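Local structure of ABC transporter, substrate binding protein (Agrobacterium tumefaciens, 3C9H) at residues P49-F54 against V63-M68; A88-S93 against R278-F283; S189-Q194 against L230-L235. The protein probably serves as the periplasmic substrate-binding component of an ABC transporter, capturing a solute for uptake, and binds a magnesium ion. One frame throughout, in Å; residues are numbered along the deposited sequence.

Contact 1: residues P49-F54 against V63-M68; sequences PMIEGF and VHYEDM
One face of the Tyr65 ring carries the end of Ile51: CD1 of Ile51 sits 4.0 Å from the ring centroid and 27° off the normal, a CH-pi contact, with Tyr65 CD1 its nearest ring atom at 3.6 Å. The Phe54 ring is met obliquely by Val63, whose CG2 comes within 4.0 Å of Phe54 CD2. Outside the two segments, Tyr280 packs edge-to-face with Phe54, and Leu36 also touches it. Between the two rings, the other branch of Ile51 closes on the valine, CG2 of Ile51 lying 4.2 Å from CG1 of Val63. The isoleucine serves both strand residues because CG1 lies anti to the carbonyl carbon (chi1 -66°) and carries CD1 to the tyrosine, while CG2 is left for Val63. Helix 44-57 packs on strand 62-67, running nearly antiparallel to it, inside the beta-alpha-beta unit 35-40, 44-57, 62-67. Tyr65 joins two chemistries: its ring belongs to this buried apolar layer, yet its OH bonds to Leu42 O and Ser40 OG, sequence neighbours of the magnesium ligands Ser41 and Asp43. With no polar bond between the segments, the fit of apolar side chains sets how helix and strand sit together.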
ATOM      1  N   PRO A  49       2.591  16.778  -0.850  1.00 24.45           N
ATOM      2  CA  PRO A  49       1.426  17.567  -1.303  1.00 24.53           C
ATOM      3  C   PRO A  49       0.172  17.444  -0.396  1.00 24.28           C
ATOM      4  O   PRO A  49      -0.602  18.409  -0.252  1.00 23.19           O
ATOM      5  CB  PRO A  49       1.150  17.004  -2.702  1.00 24.09           C
ATOM      6  CG  PRO A  49       2.469  16.512  -3.183  1.00 25.03           C
ATOM      7  CD  PRO A  49       3.048  15.863  -1.911  1.00 25.24           C
ATOM      8  N   MET A  50      -0.023  16.281   0.205  1.00 23.33           N
ATOM      9  CA  MET A  50      -1.109  16.114   1.185  1.00 23.40           C
ATOM     10  C   MET A  50      -0.816  16.910   2.451  1.00 23.95           C
ATOM     11  O   MET A  50      -1.700  17.626   2.967  1.00 24.71           O
ATOM     12  CB  MET A  50      -1.364  14.645   1.508  1.00 23.19           C
ATOM     13  CG  MET A  50      -1.893  13.827   0.340  1.00 22.69           C
ATOM     14  SD  MET A  50      -3.481  14.327  -0.397  1.00 16.36           S
ATOM     15  CE  MET A  50      -4.563  13.762   0.916  1.00 24.35           C
ATOM     16  N   ILE A  51       0.421  16.806   2.931  1.00 23.79           N
ATOM     17  CA  ILE A  51       0.846  17.569   4.094  1.00 24.49           C
ATOM     18  C   ILE A  51       0.704  19.087   3.831  1.00 25.40           C
ATOM     19  O   ILE A  51       0.178  19.820   4.658  1.00 25.23           O
ATOM     20  CB  ILE A  51       2.276  17.181   4.520  1.00 23.72           C
ATOM     21  CG1 ILE A  51       2.309  15.722   5.013  1.00 22.05           C
ATOM     22  CG2 ILE A  51       2.765  18.084   5.623  1.00 23.13           C
ATOM     23  CD1 ILE A  51       3.667  15.036   4.972  1.00 24.05           C
ATOM     24  N   GLU A  52       1.175  19.543   2.676  1.00 26.71           N
ATOM     25  CA  GLU A  52       1.072  20.964   2.322  1.00 27.96           C
ATOM     26  C   GLU A  52      -0.384  21.417   2.247  1.00 26.99           C
ATOM     27  O   GLU A  52      -0.720  22.491   2.739  1.00 27.04           O
ATOM     28  CB  GLU A  52       1.795  21.237   1.008  1.00 28.49           C
ATOM     29  CG  GLU A  52       3.316  21.141   1.169  1.00 32.47           C
ATOM     30  CD  GLU A  52       4.092  21.159  -0.153  1.00 33.26           C
ATOM     31  OE1 GLU A  52       3.463  21.052  -1.243  1.00 39.95           O
ATOM     32  OE2 GLU A  52       5.347  21.237  -0.078  1.00 40.37           O
ATOM     33  N   GLY A  53      -1.248  20.602   1.649  1.00 26.49           N
ATOM     34  CA  GLY A  53      -2.672  20.932   1.546  1.00 27.10           C
ATOM     35  C   GLY A  53      -3.336  21.060   2.906  1.00 26.81           C
ATOM     36  O   GLY A  53      -4.067  22.018   3.180  1.00 27.39           O
ATOM     37  N   PHE A  54      -3.051  20.099   3.767  1.00 26.83           N
ATOM     38  CA  PHE A  54      -3.527  20.121   5.135  1.00 26.57           C
ATOM     39  C   PHE A  54      -3.081  21.386   5.861  1.00 26.39           C
ATOM     40  O   PHE A  54      -3.885  22.029   6.527  1.00 26.84           O
ATOM     41  CB  PHE A  54      -3.042  18.869   5.884  1.00 26.33           C
ATOM     42  CG  PHE A  54      -3.411  18.865   7.345  1.00 27.15           C
ATOM     43  CD1 PHE A  54      -4.715  18.566   7.735  1.00 27.38           C
ATOM     44  CD2 PHE A  54      -2.472  19.204   8.321  1.00 28.85           C
ATOM     45  CE1 PHE A  54      -5.066  18.580   9.099  1.00 28.32           C
ATOM     46  CE2 PHE A  54      -2.823  19.234   9.676  1.00 26.50           C
ATOM     47  CZ  PHE A  54      -4.103  18.906  10.058  1.00 26.29           C
ATOM     48  N   VAL A  63       3.325  19.529  11.582  1.00 24.66           N
ATOM     49  CA  VAL A  63       3.141  18.107  11.225  1.00 23.52           C
ATOM     50  C   VAL A  63       4.453  17.355  11.386  1.00 23.32           C
ATOM     51  O   VAL A  63       5.454  17.667  10.749  1.00 23.63           O
ATOM     52  CB  VAL A  63       2.620  17.929   9.784  1.00 23.49           C
ATOM     53  CG1 VAL A  63       2.476  16.451   9.428  1.00 22.11           C
ATOM     54  CG2 VAL A  63       1.298  18.655   9.607  1.00 21.95           C
ATOM     55  N   HIS A  64       4.428  16.360  12.260  1.00 23.04           N
ATOM     56  CA  HIS A  64       5.525  15.454  12.494  1.00 23.29           C
ATOM     57  C   HIS A  64       5.210  14.117  11.797  1.00 22.85           C
ATOM     58  O   HIS A  64       4.399  13.295  12.284  1.00 22.88           O
ATOM     59  CB  HIS A  64       5.681  15.291  14.004  1.00 24.13           C
ATOM     60  CG  HIS A  64       6.823  14.428  14.419  1.00 26.33           C
ATOM     61  ND1 HIS A  64       6.933  13.105  14.054  1.00 31.95           N
ATOM     62  CD2 HIS A  64       7.870  14.677  15.234  1.00 29.90           C
ATOM     63  CE1 HIS A  64       8.026  12.593  14.593  1.00 29.79           C
ATOM     64  NE2 HIS A  64       8.603  13.524  15.325  1.00 30.48           N
ATOM     65  N   TYR A  65       5.831  13.917  10.637  1.00 22.30           N
ATOM     66  CA  TYR A  65       5.490  12.827   9.745  1.00 21.75           C
ATOM     67  C   TYR A  65       6.549  11.759   9.807  1.00 21.41           C
ATOM     68  O   TYR A  65       7.689  12.010   9.437  1.00 21.48           O
ATOM     69  CB  TYR A  65       5.350  13.336   8.292  1.00 22.03           C
ATOM     70  CG  TYR A  65       4.805  12.317   7.323  1.00 22.19           C
ATOM     71  CD1 TYR A  65       3.417  12.179   7.125  1.00 23.29           C
ATOM     72  CD2 TYR A  65       5.663  11.479   6.575  1.00 23.25           C
ATOM     73  CE1 TYR A  65       2.896  11.256   6.191  1.00 22.13           C
ATOM     74  CE2 TYR A  65       5.139  10.546   5.655  1.00 22.70           C
ATOM     75  CZ  TYR A  65       3.753  10.442   5.477  1.00 22.73           C
ATOM     76  OH  TYR A  65       3.224   9.512   4.564  1.00 23.11           O
ATOM     77  N   GLU A  66       6.159  10.568  10.262  1.00 20.47           N
ATOM     78  CA  GLU A  66       7.040   9.413  10.308  1.00 21.24           C
ATOM     79  C   GLU A  66       6.663   8.364   9.271  1.00 20.64           C
ATOM     80  O   GLU A  66       5.602   7.730   9.336  1.00 20.17           O
ATOM     81  CB  GLU A  66       7.063   8.777  11.715  1.00 21.04           C
ATOM     82  CG  GLU A  66       7.307   9.766  12.821  1.00 23.00           C
ATOM     83  CD  GLU A  66       8.079   9.185  14.015  1.00 24.44           C
ATOM     84  OE1 GLU A  66       8.682   8.086  13.907  1.00 27.16           O
ATOM     85  OE2 GLU A  66       8.096   9.865  15.067  1.00 26.51           O
ATOM     86  N   ASP A  67       7.573   8.181   8.323  1.00 20.79           N
ATOM     87  CA  ASP A  67       7.462   7.259   7.210  1.00 20.93           C
ATOM     88  C   ASP A  67       8.157   5.979   7.664  1.00 20.30           C
ATOM     89  O   ASP A  67       9.363   5.946   7.900  1.00 20.18           O
ATOM     90  CB  ASP A  67       8.106   7.921   5.972  1.00 22.01           C
ATOM     91  CG  ASP A  67       8.282   7.002   4.775  1.00 23.14           C
ATOM     92  OD1 ASP A  67       7.974   5.790   4.823  1.00 31.11           O
ATOM     93  OD2 ASP A  67       8.751   7.526   3.744  1.00 27.10           O
ATOM     94  N   MET A  68       7.375   4.923   7.766  1.00 19.42           N
ATOM     95  CA  MET A  68       7.838   3.666   8.275  1.00 19.37           C
ATOM     96  C   MET A  68       7.123   2.484   7.616  1.00 18.70           C
ATOM     97  O   MET A  68       6.058   2.643   6.998  1.00 19.35           O
ATOM     98  CB  MET A  68       7.694   3.634   9.816  1.00 19.44           C
ATOM     99  CG  MET A  68       6.305   3.464  10.385  1.00 21.10           C
ATOM    100  SD  MET A  68       6.128   3.693  12.209  1.00 17.38           S
ATOM    101  CE  MET A  68       6.363   5.439  12.286  1.00 12.32           C
TER

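Contact 2: residues A88-S93 against R278-F283; sequences ADFAFS and RRYLEF
Phe90 meets Tyr280 and Leu281, two consecutive residues of helix 274-285, in a helix-on-sheet contact of the periplasmic binding protein fold. The aromatic pair is an offset edge-to-face stack: the edge of Tyr280 is directed at the face of Phe90, with centroids 5.3 Å apart and planes at 68°. CD2 of the tyrosine does most of the touching, 3.3 Å from Phe90 CD2. Further round the phenylalanine ring, Leu281 approaches obliquely, its CB 3.7 Å from Phe90 CE1. The leucine and phenylalanine side chains cross at about a right angle. With CG of Phe90 anti to the backbone N (chi1 -169°), the ring projects from the strand toward the helix, and both helix residues meet it from the same side.

In the next shell, Tyr280 also touches Leu36 and Phe284, while Leu281 rests on Leu113. Phe92, two residues along the strand from Phe90, packs edge-to-face with Phe284, extending the aromatic layer along the same helix. The backbone of Phe90 is fixed by hydrogen bonding to Tyr39 in the parallel strand 35-40. Just before the strand, Asp89 anchors the chain through both carboxylate oxygens, OD1 to Asn273 N and OD2 to Val37 N. Beside the main aromatic contact, Leu281 CD1 comes in toward the outer end of the ring, on the same side as the tyrosine, 3.7 Å from Phe90 CE1 and 4.0 Å from Phe90 CZ.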
ATOM      1  N   ALA A  88       0.916   7.862  18.018  1.00 21.06           N
ATOM      2  CA  ALA A  88       0.565   8.744  16.896  1.00 21.12           C
ATOM      3  C   ALA A  88      -0.882   9.225  17.000  1.00 20.74           C
ATOM      4  O   ALA A  88      -1.745   8.568  17.609  1.00 21.01           O
ATOM      5  CB  ALA A  88       0.767   8.006  15.564  1.00 19.72           C
ATOM      6  N   ASP A  89      -1.147  10.360  16.367  1.00 20.55           N
ATOM      7  CA  ASP A  89      -2.484  10.903  16.286  1.00 20.16           C
ATOM      8  C   ASP A  89      -3.264  10.340  15.079  1.00 19.94           C
ATOM      9  O   ASP A  89      -4.505  10.397  15.058  1.00 19.04           O
ATOM     10  CB  ASP A  89      -2.385  12.418  16.190  1.00 21.29           C
ATOM     11  CG  ASP A  89      -1.607  13.025  17.360  1.00 22.75           C
ATOM     12  OD1 ASP A  89      -1.819  12.557  18.484  1.00 25.51           O
ATOM     13  OD2 ASP A  89      -0.776  13.935  17.166  1.00 25.62           O
ATOM     14  N   PHE A  90      -2.519   9.855  14.079  1.00 18.79           N
ATOM     15  CA  PHE A  90      -3.041   9.271  12.835  1.00 18.71           C
ATOM     16  C   PHE A  90      -2.106   8.165  12.350  1.00 18.08           C
ATOM     17  O   PHE A  90      -0.877   8.354  12.293  1.00 19.17           O
ATOM     18  CB  PHE A  90      -3.203  10.354  11.752  1.00 18.57           C
ATOM     19  CG  PHE A  90      -3.969   9.896  10.531  1.00 19.20           C
ATOM     20  CD1 PHE A  90      -5.284   9.476  10.614  1.00 20.08           C
ATOM     21  CD2 PHE A  90      -3.372   9.895   9.299  1.00 17.83           C
ATOM     22  CE1 PHE A  90      -5.961   9.046   9.462  1.00 18.90           C
ATOM     23  CE2 PHE A  90      -4.048   9.479   8.153  1.00 19.84           C
ATOM     24  CZ  PHE A  90      -5.349   9.050   8.251  1.00 19.03           C
ATOM     25  N   ALA A  91      -2.686   6.999  12.037  1.00 17.70           N
ATOM     26  CA  ALA A  91      -1.973   5.873  11.497  1.00 17.03           C
ATOM     27  C   ALA A  91      -2.518   5.633  10.115  1.00 16.58           C
ATOM     28  O   ALA A  91      -3.735   5.492   9.931  1.00 16.24           O
ATOM     29  CB  ALA A  91      -2.161   4.621  12.369  1.00 18.48           C
ATOM     30  N   PHE A  92      -1.638   5.565   9.139  1.00 15.92           N
ATOM     31  CA  PHE A  92      -2.031   5.436   7.731  1.00 16.81           C
ATOM     32  C   PHE A  92      -1.186   4.353   7.068  1.00 17.55           C
ATOM     33  O   PHE A  92       0.042   4.519   6.906  1.00 18.08           O
ATOM     34  CB  PHE A  92      -1.849   6.799   7.064  1.00 17.46           C
ATOM     35  CG  PHE A  92      -2.390   6.879   5.637  1.00 16.75           C
ATOM     36  CD1 PHE A  92      -3.696   6.565   5.364  1.00 16.70           C
ATOM     37  CD2 PHE A  92      -1.585   7.353   4.600  1.00 17.54           C
ATOM     38  CE1 PHE A  92      -4.202   6.653   4.083  1.00 17.99           C
ATOM     39  CE2 PHE A  92      -2.098   7.457   3.315  1.00 19.15           C
ATOM     40  CZ  PHE A  92      -3.416   7.096   3.074  1.00 19.79           C
ATOM     41  N   SER A  93      -1.826   3.240   6.684  1.00 17.81           N
ATOM     42  CA  SER A  93      -1.119   2.032   6.290  1.00 17.85           C
ATOM     43  C   SER A  93      -1.813   1.264   5.185  1.00 18.66           C
ATOM     44  O   SER A  93      -3.048   1.137   5.169  1.00 18.06           O
ATOM     45  CB  SER A  93      -0.988   1.119   7.503  1.00 18.07           C
ATOM     46  OG  SER A  93      -0.342  -0.089   7.174  1.00 16.54           O
ATOM     47  N   ARG A 278      -8.077  13.409  13.850  1.00 23.74           N
ATOM     48  CA  ARG A 278      -9.352  13.420  13.153  1.00 24.48           C
ATOM     49  C   ARG A 278      -9.421  14.516  12.096  1.00 24.47           C
ATOM     50  O   ARG A 278     -10.063  14.335  11.038  1.00 23.87           O
ATOM     51  CB  ARG A 278     -10.514  13.606  14.114  1.00 24.67           C
ATOM     52  CG  ARG A 278     -10.902  12.364  14.781  1.00 25.97           C
ATOM     53  CD  ARG A 278     -12.096  12.532  15.628  1.00 28.60           C
ATOM     54  NE  ARG A 278     -11.935  11.628  16.737  1.00 34.05           N
ATOM     55  CZ  ARG A 278     -11.544  11.967  17.957  1.00 31.42           C
ATOM     56  NH1 ARG A 278     -11.385  13.210  18.329  1.00 36.13           N
ATOM     57  NH2 ARG A 278     -11.413  11.023  18.833  1.00 35.49           N
ATOM     58  N   ARG A 279      -8.785  15.644  12.377  1.00 24.20           N
ATOM     59  CA  ARG A 279      -8.741  16.744  11.403  1.00 24.76           C
ATOM     60  C   ARG A 279      -8.012  16.323  10.130  1.00 23.22           C
ATOM     61  O   ARG A 279      -8.443  16.637   9.015  1.00 23.36           O
ATOM     62  CB  ARG A 279      -8.048  17.995  11.972  1.00 24.77           C
ATOM     63  CG  ARG A 279      -8.636  19.256  11.326  1.00 26.67           C
ATOM     64  CD  ARG A 279      -7.927  20.521  11.685  1.00 29.69           C
ATOM     65  NE  ARG A 279      -8.056  20.823  13.099  1.00 31.74           N
ATOM     66  CZ  ARG A 279      -7.549  21.899  13.694  1.00 34.37           C
ATOM     67  NH1 ARG A 279      -6.842  22.795  13.007  1.00 34.96           N
ATOM     68  NH2 ARG A 279      -7.718  22.059  15.006  1.00 34.34           N
ATOM     69  N   TYR A 280      -6.879  15.658  10.314  1.00 22.58           N
ATOM     70  CA  TYR A 280      -6.078  15.141   9.211  1.00 22.71           C
ATOM     71  C   TYR A 280      -6.859  14.051   8.442  1.00 21.83           C
ATOM     72  O   TYR A 280      -6.942  14.065   7.203  1.00 20.71           O
ATOM     73  CB  TYR A 280      -4.802  14.565   9.785  1.00 23.12           C
ATOM     74  CG  TYR A 280      -3.687  14.325   8.817  1.00 24.75           C
ATOM     75  CD1 TYR A 280      -2.918  15.380   8.326  1.00 26.22           C
ATOM     76  CD2 TYR A 280      -3.339  13.035   8.445  1.00 26.95           C
ATOM     77  CE1 TYR A 280      -1.831  15.152   7.454  1.00 26.50           C
ATOM     78  CE2 TYR A 280      -2.244  12.799   7.577  1.00 26.60           C
ATOM     79  CZ  TYR A 280      -1.506  13.864   7.096  1.00 25.75           C
ATOM     80  OH  TYR A 280      -0.441  13.631   6.238  1.00 29.13           O
ATOM     81  N   LEU A 281      -7.456  13.124   9.182  1.00 21.45           N
ATOM     82  CA  LEU A 281      -8.343  12.127   8.551  1.00 21.97           C
ATOM     83  C   LEU A 281      -9.457  12.768   7.732  1.00 22.56           C
ATOM     84  O   LEU A 281      -9.686  12.419   6.569  1.00 22.24           O
ATOM     85  CB  LEU A 281      -8.923  11.201   9.625  1.00 22.03           C
ATOM     86  CG  LEU A 281      -9.906  10.148   9.170  1.00 22.13           C
ATOM     87  CD1 LEU A 281      -9.356   9.290   7.971  1.00 18.06           C
ATOM     88  CD2 LEU A 281     -10.331   9.286  10.359  1.00 18.97           C
ATOM     89  N   GLU A 282     -10.153  13.732   8.319  1.00 23.76           N
ATOM     90  CA  GLU A 282     -11.158  14.482   7.585  1.00 24.94           C
ATOM     91  C   GLU A 282     -10.568  15.092   6.298  1.00 24.55           C
ATOM     92  O   GLU A 282     -11.203  15.031   5.239  1.00 24.93           O
ATOM     93  CB  GLU A 282     -11.735  15.588   8.470  1.00 25.58           C
ATOM     94  CG  GLU A 282     -13.010  16.200   7.967  1.00 27.29           C
ATOM     95  CD  GLU A 282     -13.762  16.884   9.085  1.00 30.01           C
ATOM     96  OE1 GLU A 282     -13.167  17.828   9.654  1.00 38.09           O
ATOM     97  OE2 GLU A 282     -14.910  16.456   9.412  1.00 37.30           O
ATOM     98  N   PHE A 283      -9.365  15.661   6.379  1.00 24.40           N
ATOM     99  CA  PHE A 283      -8.742  16.216   5.191  1.00 24.29           C
ATOM    100  C   PHE A 283      -8.477  15.144   4.113  1.00 24.22           C
ATOM    101  O   PHE A 283      -8.782  15.348   2.937  1.00 24.64           O
ATOM    102  CB  PHE A 283      -7.469  16.997   5.525  1.00 25.69           C
ATOM    103  CG  PHE A 283      -6.779  17.540   4.306  1.00 24.63           C
ATOM    104  CD1 PHE A 283      -7.176  18.750   3.744  1.00 27.62           C
ATOM    105  CD2 PHE A 283      -5.796  16.803   3.680  1.00 26.80           C
ATOM    106  CE1 PHE A 283      -6.556  19.220   2.585  1.00 27.48           C
ATOM    107  CE2 PHE A 283      -5.169  17.265   2.506  1.00 27.85           C
ATOM    108  CZ  PHE A 283      -5.550  18.459   1.957  1.00 26.72           C
TER

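Contact 3: residues S189-Q194 against L230-L235; sequences SRDQEQ and LGYNIL
Asp191 holds CG anti to its carbonyl carbon (chi1 -79°), and Tyr232 holds CG anti to its backbone N; these torsions bring carboxylate and phenol together from opposite directions. The hydroxyl of Tyr232 donates to Asp191, OH to OD2 2.8 Å, reaching the oxygen from above the carboxylate, 56° out of its plane. The carboxylate and phenol ring planes are turned 42° apart, with OD2 close to the ring plane at its edge. The Asn233 amide also lies beside this carboxylate.

Tyr257 OH bonds to Asp191 OD1, and Arg155 NE bonds to Tyr232 OH, while Arg155 NH1 makes a long, weak ion pair with Asp191 OD1. This arginine would probably favour the charged form of the buried aspartate and strengthen the phenol as a donor.

Away from the magnesium site, this is a buried polar link from helix to sheet, probably within one lobe of the two-lobed binding-protein fold. Asn233 and Ile234 both face Val138, forming a G1 beta bulge where the chain turns a corner. The bulged strand 230-235 runs between strands 135-142 and 173-176, and Asp191 ties it to helix 183-194. Ile198 of helix 198-207 packs against both Asp191 and Tyr232, and helix 338-353 touches Ser189 and Gln192.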
ATOM      1  N   SER A 189      -1.409 -12.960   0.377  1.00 26.15           N
ATOM      2  CA  SER A 189      -2.571 -13.635   0.966  1.00 26.51           C
ATOM      3  C   SER A 189      -3.793 -13.537   0.024  1.00 27.13           C
ATOM      4  O   SER A 189      -4.581 -14.502  -0.100  1.00 26.82           O
ATOM      5  CB  SER A 189      -2.848 -13.117   2.384  1.00 26.44           C
ATOM      6  OG  SER A 189      -3.520 -11.864   2.377  1.00 28.98           O
ATOM      7  N   ARG A 190      -3.901 -12.413  -0.698  1.00 26.87           N
ATOM      8  CA  ARG A 190      -4.948 -12.250  -1.696  1.00 27.98           C
ATOM      9  C   ARG A 190      -4.698 -13.091  -2.962  1.00 28.35           C
ATOM     10  O   ARG A 190      -5.635 -13.654  -3.516  1.00 27.41           O
ATOM     11  CB  ARG A 190      -5.134 -10.779  -2.064  1.00 27.93           C
ATOM     12  CG  ARG A 190      -5.407  -9.843  -0.894  1.00 30.17           C
ATOM     13  CD  ARG A 190      -6.556 -10.311  -0.020  1.00 35.94           C
ATOM     14  NE  ARG A 190      -7.855 -10.062  -0.637  1.00 38.17           N
ATOM     15  CZ  ARG A 190      -9.018 -10.451  -0.107  1.00 42.01           C
ATOM     16  NH1 ARG A 190      -9.044 -11.125   1.045  1.00 42.84           N
ATOM     17  NH2 ARG A 190     -10.164 -10.162  -0.726  1.00 41.05           N
ATOM     18  N   ASP A 191      -3.450 -13.137  -3.429  1.00 29.43           N
ATOM     19  CA  ASP A 191      -3.072 -14.018  -4.542  1.00 30.68           C
ATOM     20  C   ASP A 191      -3.506 -15.474  -4.259  1.00 31.97           C
ATOM     21  O   ASP A 191      -4.086 -16.138  -5.103  1.00 30.56           O
ATOM     22  CB  ASP A 191      -1.557 -13.997  -4.749  1.00 30.50           C
ATOM     23  CG  ASP A 191      -1.065 -12.784  -5.507  1.00 30.44           C
ATOM     24  OD1 ASP A 191      -1.864 -12.114  -6.199  1.00 30.70           O
ATOM     25  OD2 ASP A 191       0.155 -12.521  -5.441  1.00 30.62           O
ATOM     26  N   GLN A 192      -3.194 -15.958  -3.066  1.00 34.36           N
ATOM     27  CA  GLN A 192      -3.608 -17.294  -2.641  1.00 36.20           C
ATOM     28  C   GLN A 192      -5.125 -17.522  -2.730  1.00 37.59           C
ATOM     29  O   GLN A 192      -5.551 -18.627  -3.063  1.00 37.78           O
ATOM     30  CB  GLN A 192      -3.132 -17.570  -1.221  1.00 36.19           C
ATOM     31  CG  GLN A 192      -3.096 -19.075  -0.916  1.00 36.70           C
ATOM     32  CD  GLN A 192      -2.745 -19.372   0.514  1.00 37.42           C
ATOM     33  OE1 GLN A 192      -3.156 -18.649   1.416  1.00 41.07           O
ATOM     34  NE2 GLN A 192      -1.970 -20.440   0.733  1.00 40.55           N
ATOM     35  N   GLU A 193      -5.928 -16.491  -2.445  1.00 39.23           N
ATOM     36  CA  GLU A 193      -7.406 -16.586  -2.542  1.00 41.49           C
ATOM     37  C   GLU A 193      -7.961 -16.538  -3.985  1.00 42.46           C
ATOM     38  O   GLU A 193      -9.031 -17.084  -4.245  1.00 42.69           O
ATOM     39  CB  GLU A 193      -8.090 -15.511  -1.662  1.00 41.26           C
ATOM     40  CG  GLU A 193      -8.307 -15.968  -0.213  1.00 43.74           C
ATOM     41  CD  GLU A 193      -8.463 -14.820   0.818  1.00 45.10           C
ATOM     42  OE1 GLU A 193      -8.806 -13.679   0.416  1.00 48.19           O
ATOM     43  OE2 GLU A 193      -8.244 -15.077   2.044  1.00 49.91           O
ATOM     44  N   GLN A 194      -7.263 -15.884  -4.917  1.00 43.65           N
ATOM     45  CA  GLN A 194      -7.681 -15.901  -6.336  1.00 44.55           C
ATOM     46  C   GLN A 194      -7.164 -17.137  -7.008  1.00 46.03           C
ATOM     47  O   GLN A 194      -7.908 -17.939  -7.548  1.00 46.54           O
ATOM     48  CB  GLN A 194      -7.100 -14.732  -7.146  1.00 44.89           C
ATOM     49  CG  GLN A 194      -7.150 -13.419  -6.494  1.00 45.24           C
ATOM     50  CD  GLN A 194      -8.500 -13.129  -5.959  1.00 47.01           C
ATOM     51  OE1 GLN A 194      -9.505 -13.315  -6.653  1.00 46.19           O
ATOM     52  NE2 GLN A 194      -8.552 -12.676  -4.711  1.00 48.06           N
ATOM     53  N   LEU A 230      12.291  -7.366 -14.268  1.00 23.59           N
ATOM     54  CA  LEU A 230      10.881  -7.504 -13.885  1.00 23.14           C
ATOM     55  C   LEU A 230      10.700  -7.363 -12.373  1.00 22.47           C
ATOM     56  O   LEU A 230      11.516  -7.862 -11.588  1.00 21.63           O
ATOM     57  CB  LEU A 230      10.336  -8.887 -14.283  1.00 23.20           C
ATOM     58  CG  LEU A 230       9.942  -9.148 -15.737  1.00 24.28           C
ATOM     59  CD1 LEU A 230       9.812 -10.658 -15.963  1.00 24.08           C
ATOM     60  CD2 LEU A 230       8.654  -8.417 -16.110  1.00 22.84           C
ATOM     61  N   GLY A 231       9.612  -6.711 -11.974  1.00 22.35           N
ATOM     62  CA  GLY A 231       9.126  -6.767 -10.595  1.00 22.21           C
ATOM     63  C   GLY A 231       7.682  -7.245 -10.525  1.00 22.18           C
ATOM     64  O   GLY A 231       6.868  -6.968 -11.423  1.00 20.60           O
ATOM     65  N   TYR A 232       7.361  -7.952  -9.445  1.00 22.56           N
ATOM     66  CA  TYR A 232       6.067  -8.582  -9.262  1.00 22.66           C
ATOM     67  C   TYR A 232       5.378  -8.032  -7.999  1.00 21.84           C
ATOM     68  O   TYR A 232       6.013  -7.931  -6.955  1.00 20.94           O
ATOM     69  CB  TYR A 232       6.232 -10.112  -9.151  1.00 23.86           C
ATOM     70  CG  TYR A 232       4.950 -10.823  -8.845  1.00 24.20           C
ATOM     71  CD1 TYR A 232       4.019 -11.053  -9.843  1.00 26.88           C
ATOM     72  CD2 TYR A 232       4.652 -11.262  -7.556  1.00 25.90           C
ATOM     73  CE1 TYR A 232       2.810 -11.676  -9.569  1.00 26.89           C
ATOM     74  CE2 TYR A 232       3.438 -11.900  -7.269  1.00 25.74           C
ATOM     75  CZ  TYR A 232       2.527 -12.098  -8.276  1.00 26.10           C
ATOM     76  OH  TYR A 232       1.329 -12.735  -8.025  1.00 27.28           O
ATOM     77  N   ASN A 233       4.089  -7.721  -8.106  1.00 21.40           N
ATOM     78  CA  ASN A 233       3.280  -7.181  -6.990  1.00 21.61           C
ATOM     79  C   ASN A 233       3.751  -5.841  -6.456  1.00 21.08           C
ATOM     80  O   ASN A 233       3.737  -5.590  -5.247  1.00 21.33           O
ATOM     81  CB  ASN A 233       3.198  -8.186  -5.839  1.00 22.59           C
ATOM     82  CG  ASN A 233       2.034  -9.149  -5.966  1.00 23.49           C
ATOM     83  OD1 ASN A 233       1.767  -9.946  -5.041  1.00 27.78           O
ATOM     84  ND2 ASN A 233       1.330  -9.082  -7.079  1.00 20.63           N
ATOM     85  N   ILE A 234       4.111  -4.953  -7.371  1.00 20.58           N
ATOM     86  CA  ILE A 234       4.626  -3.648  -7.031  1.00 20.74           C
ATOM     87  C   ILE A 234       3.437  -2.693  -6.961  1.00 20.90           C
ATOM     88  O   ILE A 234       2.468  -2.865  -7.692  1.00 19.82           O
ATOM     89  CB  ILE A 234       5.685  -3.176  -8.092  1.00 21.61           C
ATOM     90  CG1 ILE A 234       6.770  -4.256  -8.226  1.00 22.13           C
ATOM     91  CG2 ILE A 234       6.294  -1.803  -7.714  1.00 20.67           C
ATOM     92  CD1 ILE A 234       7.417  -4.669  -6.896  1.00 23.36           C
ATOM     93  N   LEU A 235       3.521  -1.687  -6.083  1.00 21.20           N
ATOM     94  CA  LEU A 235       2.489  -0.675  -5.995  1.00 21.49           C
ATOM     95  C   LEU A 235       2.393   0.136  -7.295  1.00 21.55           C
ATOM     96  O   LEU A 235       3.342   0.795  -7.701  1.00 21.27           O
ATOM     97  CB  LEU A 235       2.699   0.219  -4.766  1.00 21.79           C
ATOM     98  CG  LEU A 235       2.491  -0.425  -3.376  1.00 22.82           C
ATOM     99  CD1 LEU A 235       2.757   0.611  -2.279  1.00 24.26           C
ATOM    100  CD2 LEU A 235       1.078  -1.058  -3.225  1.00 23.72           C
TER

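How the contacts relate
From the N terminus, contact 1 closes first, a short loop in which helix 44-57 returns to strand 62-67. Contact 2 opens afterwards at strand 90-93 and closes only at helix 274-285, spanning most of the remaining chain. Contact 3, between helix 183-194 and strand 230-235, is nested inside that long loop. Contacts 1 and 2 touch directly, Phe283 CZ packing 3.5 Å from Phe54 N, and fasten helices 44-57 and 274-285 to strands on one side of the chain's centre. Contact 3 fastens helix 183-194 to strands on the opposite side, its centre about 28 Å from that of contact 1, consistent with the two-lobed fold of the family.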